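Local coordinates for SPBc2 prophage-derived uncharacterized protein YomS (Bacillus subtilis, PDB 6I5O) that is of unknown function but is encoded by the SPbeta prophage and probably belongs to its lytic cassette, at residues F91-A94 with K98-F101. Residues are numbered along the deposited sequence; the frame is centred on the assembly and turned at random.
Sequences FDIA and KVMF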
loop_
_atom_site.group_PDB
_atom_site.type_symbol
_atom_site.label_atom_id
_atom_site.label_comp_id
_atom_site.label_asym_id
_atom_site.label_seq_id
_atom_site.Cartn_x
_atom_site.Cartn_y
_atom_site.Cartn_z
ATOM N N PHE A 91 0.084 -10.622 7.910
ATOM C CA PHE A 91 1.516 -10.719 7.557
ATOM C C PHE A 91 1.698 -10.524 6.075
ATOM O O PHE A 91 0.903 -10.991 5.271
ATOM C CB PHE A 91 2.096 -12.088 7.909
ATOM C CG PHE A 91 1.959 -12.468 9.350
ATOM C CD1 PHE A 91 0.816 -13.062 9.841
ATOM C CD2 PHE A 91 2.971 -12.135 10.242
ATOM C CE1 PHE A 91 0.703 -13.369 11.171
ATOM C CE2 PHE A 91 2.864 -12.451 11.584
ATOM C CZ PHE A 91 1.722 -13.049 12.037
ATOM N N ASP A 92 2.780 -9.840 5.732
ATOM C CA ASP A 92 3.270 -9.746 4.343
ATOM C C ASP A 92 4.297 -10.855 4.149
ATOM O O ASP A 92 5.350 -10.837 4.806
ATOM C CB ASP A 92 3.864 -8.380 4.052
ATOM C CG ASP A 92 4.504 -8.259 2.677
ATOM O OD1 ASP A 92 4.474 -9.202 1.809
ATOM O OD2 ASP A 92 5.063 -7.157 2.430
ATOM N N ILE A 93 3.931 -11.840 3.339
ATOM C CA ILE A 93 4.722 -13.086 3.228
ATOM C C ILE A 93 5.285 -13.303 1.833
ATOM O O ILE A 93 5.889 -14.351 1.591
ATOM C CB ILE A 93 3.857 -14.289 3.643
ATOM C CG1 ILE A 93 2.680 -14.528 2.672
ATOM C CG2 ILE A 93 3.410 -14.193 5.091
ATOM C CD1 ILE A 93 1.988 -15.839 2.826
ATOM N N ALA A 94 5.148 -12.355 0.922
ATOM C CA ALA A 94 5.410 -12.615 -0.488
ATOM C C ALA A 94 6.824 -13.100 -0.749
ATOM O O ALA A 94 7.017 -13.872 -1.694
ATOM C CB ALA A 94 5.131 -11.401 -1.330
ATOM N N LYS A 98 8.631 -20.173 3.688
ATOM C CA LYS A 98 7.652 -20.849 4.571
ATOM C C LYS A 98 7.313 -19.937 5.728
ATOM O O LYS A 98 8.105 -19.078 6.109
ATOM C CB LYS A 98 8.213 -22.125 5.165
ATOM C CG LYS A 98 8.092 -23.353 4.285
ATOM C CD LYS A 98 8.757 -24.541 4.933
ATOM C CE LYS A 98 8.288 -25.857 4.360
ATOM N NZ LYS A 98 8.946 -26.987 5.050
ATOM N N VAL A 99 6.127 -20.182 6.285
ATOM C CA VAL A 99 5.772 -19.570 7.587
ATOM C C VAL A 99 5.321 -20.674 8.541
ATOM O O VAL A 99 4.806 -21.723 8.094
ATOM C CB VAL A 99 4.724 -18.448 7.419
ATOM C CG1 VAL A 99 5.286 -17.258 6.669
ATOM C CG2 VAL A 99 3.474 -18.933 6.763
ATOM N N MET A 100 5.494 -20.397 9.810
ATOM C CA MET A 100 5.248 -21.338 10.910
ATOM C C MET A 100 4.740 -20.552 12.110
ATOM O O MET A 100 5.217 -19.454 12.365
ATOM C CB MET A 100 6.550 -22.069 11.254
ATOM C CG MET A 100 6.432 -22.827 12.561
ATOM S SD MET A 100 8.023 -23.342 13.254
ATOM C CE MET A 100 8.385 -24.528 12.013
ATOM N N PHE A 101 3.771 -21.112 12.823
ATOM C CA PHE A 101 3.186 -20.488 14.037
ATOM C C PHE A 101 3.340 -21.475 15.167
ATOM O O PHE A 101 2.524 -22.428 15.218
ATOM C CB PHE A 101 1.728 -20.126 13.772
ATOM C CG PHE A 101 1.669 -18.978 12.824
ATOM C CD1 PHE A 101 1.793 -19.165 11.445
ATOM C CD2 PHE A 101 1.696 -17.669 13.308
ATOM C CE1 PHE A 101 1.963 -18.087 10.598
ATOM C CE2 PHE A 101 1.821 -16.602 12.455
ATOM C CZ PHE A 101 1.972 -16.810 11.115
#
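The ring of Phe101 presents its leading edge, CE2 and CZ, to one face of the Phe91 ring, with CZ over that face and the CZ of Phe91 lying at the edge of Phe101, in its plane. This is an offset edge-to-face pair: the planes are inclined at 64° and the centroids stand 5.3 Å apart. The closest approach, 3.6 Å from Phe91 CZ to Phe101 CE2, falls at the far corner of the Phe91 ring, displaced from its centre. Both side chains set CG anti to their own carbonyl carbon (chi1 -57° for Phe91 and -71° for Phe101), and from there the rings reach toward each other from opposite directions. Phe56 meets both rings, edge-to-face with Phe91, while Phe20 makes a further edge-to-face pair with Phe101. The contact lies inside a curled antiparallel beta sheet, consistent with a sandwich-like packing: 87-92 pairs with 40-46 and 65-72, whereas 98-107 pairs with 33-34 and 51-59, and these two consecutive strands, not paired with each other, meet through buried side chains. Beside the rings, Ile93 CG2 touches Val99 CG1 at 3.9 Å, the two side chains crossing at about a right angle. Leu41 and Leu68 also pack on Val99. Where strand 87-92 ends, Lys15 of a second subunit donates through NZ to the carbonyl oxygen of Ala94.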